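PDB 4AJ9: catalase-3 from Neurospora crassa, which breaks down hydrogen peroxide to dioxygen and water with a haem cofactor, protecting the cell from peroxide damage. Local coordinates for the interface of chains A and B and the interface of chains A and C. Numbering follows the deposited sequence. Chains: chain A/B/C, Catalase-3.

Contacts 1 and 2 belong to the same two-fold interface of chains A and B, their C-alpha centres about 28 Å apart, whereas contact 3 pairs chain A with chain C. Its centre lies about 30 Å from that of contact 1 and about 55 Å from that of contact 2. No residue is shared between the three. Contact 1 borders the catalytic centre, about 8 Å from B:His65, and contact 2 joins helix 454-468 of one subunit to the C-terminal region of another. Chain A thus meets two different neighbours, as expected in the tetramer of the deposited assembly and typical of catalases.

Contact 1: the interface of chains A and B. Residues chain A 58, 110-111; chain B 61-63, 109, 159, 165.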
loop_
_atom_site.group_PDB
_atom_site.type_symbol
_atom_site.label_atom_id
_atom_site.label_comp_id
_atom_site.label_asym_id
_atom_site.label_seq_id
_atom_site.Cartn_x
_atom_site.Cartn_y
_atom_site.Cartn_z
ATOM N N ARG A 58 5.486 10.768 -3.603
ATOM C CA ARG A 58 6.121 10.641 -2.287
ATOM C C ARG A 58 5.998 9.249 -1.710
ATOM O O ARG A 58 4.957 8.602 -1.849
ATOM C CB ARG A 58 5.533 11.642 -1.286
ATOM C CG ARG A 58 5.659 13.101 -1.700
ATOM C CD ARG A 58 7.115 13.594 -1.818
ATOM N NE ARG A 58 7.064 14.951 -2.358
ATOM C CZ ARG A 58 7.248 15.256 -3.634
ATOM N NH1 ARG A 58 7.591 14.314 -4.505
ATOM N NH2 ARG A 58 7.126 16.516 -4.024
ATOM N N ARG A 110 12.651 14.500 6.838
ATOM C CA ARG A 110 13.221 14.655 5.486
ATOM C C ARG A 110 13.927 15.962 5.133
ATOM O O ARG A 110 14.938 15.948 4.421
ATOM C CB ARG A 110 12.121 14.429 4.424
ATOM C CG ARG A 110 12.120 13.054 3.779
ATOM C CD ARG A 110 12.242 13.133 2.251
ATOM N NE ARG A 110 11.109 13.801 1.613
ATOM C CZ ARG A 110 11.140 14.299 0.378
ATOM N NH1 ARG A 110 12.252 14.220 -0.334
ATOM N NH2 ARG A 110 10.066 14.890 -0.140
ATOM N N GLY A 111 13.357 17.082 5.570
ATOM C CA GLY A 111 13.814 18.402 5.160
ATOM C C GLY A 111 14.392 19.227 6.295
ATOM O O GLY A 111 14.556 20.438 6.177
ATOM N N GLU B 61 4.574 12.113 3.222
ATOM C CA GLU B 61 4.206 13.499 3.448
ATOM C C GLU B 61 3.392 13.988 2.254
ATOM O O GLU B 61 3.414 13.381 1.176
ATOM C CB GLU B 61 5.456 14.371 3.647
ATOM C CG GLU B 61 6.247 14.653 2.361
ATOM C CD GLU B 61 7.572 15.377 2.626
ATOM O OE1 GLU B 61 8.070 15.335 3.775
ATOM O OE2 GLU B 61 8.107 15.996 1.683
ATOM N N ARG B 62 2.662 15.080 2.453
ATOM C CA ARG B 62 1.904 15.700 1.381
ATOM C C ARG B 62 2.850 16.058 0.244
ATOM O O ARG B 62 3.961 16.513 0.486
ATOM C CB ARG B 62 1.262 16.979 1.885
ATOM C CG ARG B 62 0.103 16.780 2.854
ATOM C CD ARG B 62 -0.078 18.042 3.718
ATOM N NE ARG B 62 -1.292 17.948 4.523
ATOM C CZ ARG B 62 -1.390 17.206 5.620
ATOM N NH1 ARG B 62 -0.335 16.518 6.048
ATOM N NH2 ARG B 62 -2.530 17.167 6.295
ATOM N N VAL B 63 2.411 15.855 -0.992
ATOM C CA VAL B 63 3.289 16.111 -2.139
ATOM C C VAL B 63 3.667 17.593 -2.210
ATOM O O VAL B 63 4.771 17.959 -2.635
ATOM C CB VAL B 63 2.654 15.590 -3.457
ATOM C CG1 VAL B 63 1.473 16.480 -3.892
ATOM C CG2 VAL B 63 3.715 15.474 -4.549
ATOM N N SER B 109 9.917 19.946 2.613
ATOM C CA SER B 109 9.441 18.691 3.187
ATOM C C SER B 109 9.065 18.871 4.663
ATOM O O SER B 109 9.242 19.957 5.229
ATOM C CB SER B 109 10.482 17.576 3.015
ATOM O OG SER B 109 10.738 17.320 1.648
ATOM N N LYS B 159 10.935 22.716 -6.238
ATOM C CA LYS B 159 11.467 21.764 -5.268
ATOM C C LYS B 159 12.942 21.467 -5.573
ATOM O O LYS B 159 13.475 21.919 -6.586
ATOM C CB LYS B 159 10.592 20.504 -5.208
ATOM C CG LYS B 159 9.366 20.675 -4.282
ATOM C CD LYS B 159 8.460 19.457 -4.289
ATOM C CE LYS B 159 7.354 19.538 -3.220
ATOM N NZ LYS B 159 7.846 19.220 -1.834
ATOM N N GLU B 165 19.140 16.731 -4.565
ATOM C CA GLU B 165 18.097 17.173 -3.629
ATOM C C GLU B 165 18.497 18.405 -2.827
ATOM O O GLU B 165 18.344 18.457 -1.606
ATOM C CB GLU B 165 17.600 16.050 -2.715
ATOM C CG GLU B 165 16.122 16.266 -2.347
ATOM C CD GLU B 165 15.563 15.234 -1.401
ATOM O OE1 GLU B 165 16.105 15.073 -0.282
ATOM O OE2 GLU B 165 14.555 14.600 -1.771
HETATM O O HOH W 1 6.608 16.901 -0.403
#
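In this haem catalase the loop just before the distal histidine, B:His65, forms part of the A-B interface, and B:Glu61 and B:Val63 of that loop meet two arginines of chain A. A:Arg110 NH2 donates to the carboxylate oxygen B:Glu61 OE2 at 2.9 Å, a salt bridge as well as a hydrogen bond. The donor stands above the carboxylate plane, and the guanidinium and carboxylate planes are turned 48° apart. The hydroxyl B:Ser109 OG takes the syn lone pair of the same oxygen, leaving B:Glu61 OE2 held from both subunits; OG also sits over one face of the A:Arg110 guanidinium. At the edge of that group, B:Glu165 OE2 makes a second salt bridge with A:Arg110 NH1 at 2.7 Å, although the N-H directions do not support a hydrogen bond. Bends at chi2 and chi3 fold the arginine chain between the two acids.

A:Arg58 lies across B:Val63, whose CG2 is centred 3.6 Å above the guanidinium plane; being anti to the backbone N, this methyl is the branch that faces A:Arg58. Water 1 lies in the guanidinium plane, 2.8 Å from A:Arg58 NE with 172° at the hydrogen. It also contacts B:Glu61 OE2 (2.7 Å), the carbonyl B:Arg62 O and the ammonium B:Lys159 NZ, linking A:Arg58 to the acid without direct contact. The nearby positive groups would be expected to stabilise a charged B:Glu61.

Contact 2: the interface of chains A and B. Residues chain A 245, 466, 469-470; chain B 250, 576, 578-579.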
loop_
_atom_site.group_PDB
_atom_site.type_symbol
_atom_site.label_atom_id
_atom_site.label_comp_id
_atom_site.label_asym_id
_atom_site.label_seq_id
_atom_site.Cartn_x
_atom_site.Cartn_y
_atom_site.Cartn_z
ATOM N N GLN A 245 23.776 26.476 14.621
ATOM C CA GLN A 245 22.417 26.996 14.633
ATOM C C GLN A 245 22.129 27.955 13.470
ATOM O O GLN A 245 21.085 27.847 12.818
ATOM C CB GLN A 245 22.137 27.720 15.953
ATOM C CG GLN A 245 22.107 26.820 17.187
ATOM C CD GLN A 245 21.297 27.452 18.287
ATOM O OE1 GLN A 245 21.766 28.361 18.966
ATOM N NE2 GLN A 245 20.054 27.015 18.435
ATOM N N PHE A 466 22.928 24.282 27.422
ATOM C CA PHE A 466 21.964 24.757 26.427
ATOM C C PHE A 466 20.705 23.883 26.405
ATOM O O PHE A 466 19.585 24.394 26.516
ATOM C CB PHE A 466 22.600 24.804 25.034
ATOM C CG PHE A 466 21.619 25.130 23.917
ATOM C CD1 PHE A 466 21.331 26.445 23.590
ATOM C CD2 PHE A 466 20.995 24.113 23.200
ATOM C CE1 PHE A 466 20.444 26.746 22.571
ATOM C CE2 PHE A 466 20.098 24.409 22.176
ATOM C CZ PHE A 466 19.824 25.725 21.856
ATOM N N SER A 469 18.529 23.553 29.766
ATOM C CA SER A 469 17.851 24.802 30.107
ATOM C C SER A 469 16.521 24.901 29.353
ATOM O O SER A 469 15.679 25.733 29.687
ATOM C CB SER A 469 18.731 26.020 29.827
ATOM O OG SER A 469 18.743 26.355 28.449
ATOM N N HIS A 470 16.331 24.050 28.342
ATOM C CA HIS A 470 15.064 24.023 27.594
ATOM C C HIS A 470 13.999 23.156 28.271
ATOM O O HIS A 470 12.831 23.163 27.873
ATOM C CB HIS A 470 15.259 23.525 26.149
ATOM C CG HIS A 470 15.938 24.510 25.248
ATOM N ND1 HIS A 470 17.272 24.835 25.370
ATOM C CD2 HIS A 470 15.469 25.232 24.200
ATOM C CE1 HIS A 470 17.591 25.728 24.449
ATOM N NE2 HIS A 470 16.515 25.991 23.729
ATOM N N LYS B 250 17.373 28.860 14.375
ATOM C CA LYS B 250 17.177 28.993 15.817
ATOM C C LYS B 250 15.865 28.372 16.302
ATOM O O LYS B 250 15.811 27.838 17.397
ATOM C CB LYS B 250 17.272 30.459 16.253
ATOM C CG LYS B 250 18.639 31.060 16.033
ATOM C CD LYS B 250 19.601 30.709 17.151
ATOM C CE LYS B 250 20.969 31.360 16.889
ATOM N NZ LYS B 250 21.906 31.154 18.031
ATOM N N THR B 576 18.052 31.452 29.411
ATOM C CA THR B 576 19.461 31.851 29.442
ATOM C C THR B 576 19.886 32.549 28.161
ATOM O O THR B 576 19.279 32.342 27.100
ATOM C CB THR B 576 20.378 30.633 29.620
ATOM O OG1 THR B 576 20.288 29.795 28.456
ATOM C CG2 THR B 576 19.967 29.855 30.861
ATOM N N SER B 578 22.457 31.766 26.523
ATOM C CA SER B 578 22.856 30.681 25.625
ATOM C C SER B 578 21.685 30.258 24.744
ATOM O O SER B 578 21.834 30.031 23.535
ATOM C CB SER B 578 23.350 29.475 26.435
ATOM O OG SER B 578 23.780 28.426 25.585
ATOM N N ALA B 579 20.517 30.149 25.366
ATOM C CA ALA B 579 19.323 29.685 24.680
ATOM C C ALA B 579 18.607 30.786 23.913
ATOM O O ALA B 579 17.720 30.508 23.113
ATOM C CB ALA B 579 18.371 29.054 25.691
HETATM O O HOH W 2 17.066 28.715 28.666
HETATM O O HOH W 3 16.853 27.992 22.170
HETATM O O HOH W 4 17.718 28.140 19.602
#
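A:Phe466 O, a backbone carbonyl near the end of helix 454-468 in this catalase, accepts two bonds from residues that themselves face chain B. A:His470 ND1 donates to A:Phe466 O at 2.6 Å, with the carbonyl oxygen in the imidazole plane, and A:Ser469 OG donates to the same A:Phe466 O at 2.9 Å from the opposite face of the carbonyl plane. The ND1 bond restrains the imidazole, whose CE1 lies over one face of the A:Phe466 ring and meets the methyl B:Ala579 CB at 3.6 Å. With CG anti to the backbone N (chi1 173°), A:Phe466 presents its CD1-CE1 edge to the backbone of B:Ser578 and B:Ala579.

Water extends the imidazole's reach: A:His470 NE2 contacts water 3 at 2.6 Å, and this water is also bonded to the carbonyl B:Ala579 O. A neighbouring water 4 continues the chain to A:Gln245 NE2 and B:Lys250 O. Here the two copies of helix 241-250 meet directly, the ammonium B:Lys250 NZ donating to the amide oxygen A:Gln245 OE1 at 2.9 Å. The nitrogen stands 55° out of the carbonyl plane, and the two side chains cross at about a right angle. Water 2 connects the hydroxyl A:Ser469 OG to the backbone N of B:Thr576, 3.0 Å from that nitrogen with 171° at the hydrogen.

Contact 3: the interface of chains A and C. Residues chain A 40-42; chain C 40-42.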
loop_
_atom_site.group_PDB
_atom_site.type_symbol
_atom_site.label_atom_id
_atom_site.label_comp_id
_atom_site.label_asym_id
_atom_site.label_seq_id
_atom_site.Cartn_x
_atom_site.Cartn_y
_atom_site.Cartn_z
ATOM N N THR A 40 -12.831 21.188 -17.838
ATOM C CA THR A 40 -11.903 20.153 -18.269
ATOM C C THR A 40 -12.623 18.802 -18.436
ATOM O O THR A 40 -13.482 18.439 -17.627
ATOM C CB THR A 40 -10.753 20.007 -17.263
ATOM O OG1 THR A 40 -10.058 21.253 -17.155
ATOM C CG2 THR A 40 -9.771 18.892 -17.689
ATOM N N LEU A 41 -12.266 18.067 -19.484
ATOM C CA LEU A 41 -12.888 16.773 -19.758
ATOM C C LEU A 41 -12.253 15.606 -19.000
ATOM O O LEU A 41 -11.041 15.480 -18.930
ATOM C CB LEU A 41 -12.840 16.471 -21.252
ATOM C CG LEU A 41 -13.664 17.420 -22.112
ATOM C CD1 LEU A 41 -13.770 16.834 -23.502
ATOM C CD2 LEU A 41 -15.034 17.582 -21.487
ATOM N N LEU A 42 -13.091 14.734 -18.464
ATOM C CA LEU A 42 -12.607 13.507 -17.846
ATOM C C LEU A 42 -11.823 12.658 -18.846
ATOM O O LEU A 42 -10.938 11.897 -18.448
ATOM C CB LEU A 42 -13.779 12.696 -17.303
ATOM C CG LEU A 42 -13.444 11.451 -16.479
ATOM C CD1 LEU A 42 -12.686 11.830 -15.204
ATOM C CD2 LEU A 42 -14.718 10.689 -16.141
ATOM N N THR C 40 -18.081 13.686 -20.382
ATOM C CA THR C 40 -18.181 13.782 -18.934
ATOM C C THR C 40 -17.144 14.749 -18.376
ATOM O O THR C 40 -16.000 14.781 -18.828
ATOM C CB THR C 40 -18.042 12.402 -18.281
ATOM O OG1 THR C 40 -19.150 11.600 -18.689
ATOM C CG2 THR C 40 -18.026 12.514 -16.736
ATOM N N LEU C 41 -17.568 15.555 -17.410
ATOM C CA LEU C 41 -16.713 16.605 -16.853
ATOM C C LEU C 41 -15.838 16.079 -15.737
ATOM O O LEU C 41 -16.296 15.323 -14.879
ATOM C CB LEU C 41 -17.556 17.762 -16.302
ATOM C CG LEU C 41 -18.332 18.540 -17.356
ATOM C CD1 LEU C 41 -18.830 19.835 -16.737
ATOM C CD2 LEU C 41 -17.437 18.795 -18.548
ATOM N N LEU C 42 -14.583 16.510 -15.735
ATOM C CA LEU C 42 -13.682 16.184 -14.643
ATOM C C LEU C 42 -14.190 16.761 -13.307
ATOM O O LEU C 42 -13.849 16.250 -12.235
ATOM C CB LEU C 42 -12.271 16.700 -14.962
ATOM C CG LEU C 42 -11.174 16.386 -13.939
ATOM C CD1 LEU C 42 -10.915 14.881 -13.895
ATOM C CD2 LEU C 42 -9.914 17.160 -14.302
#
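A:Leu42 reaches along C:Thr40: A:Leu42 CB lies 3.4 Å from the carbonyl oxygen C:Thr40 O, and beyond CG the chain divides between two residues of the partner. A:Leu42 CD2 packs on the methyl C:Thr40 CG2 at 3.8 Å, the two side chains lying side by side and pointing the same way. A:Leu42 CD1 instead turns to its symmetry mate, C:Leu42 CD1, also at 3.8 Å, where the leucines cross at about a right angle. CG is anti to the backbone N (chi1 -173°), while chi2 of 63° spreads the methyls towards these separate neighbours.

The backbone fixes this register. A:Leu42 N donates to C:Thr40 O at 2.9 Å with 163° at the hydrogen, and C:Leu42 N returns the bond to A:Thr40 O. These nearly straight reciprocal bonds flank an antiparallel beta bridge between A:Leu41 and C:Leu41. The A:Leu41 and C:Leu41 side chains approach through their CD2 methyls at 4.0 Å, so apolar contact accompanies the polar pairing.

In each subunit the segment is a loop between strand 33-34 and helix 45-55, on the N-terminal side of the chain. The centre of the contact is about 41 Å from A:His65, placing this two-fold A-C junction far from that active site.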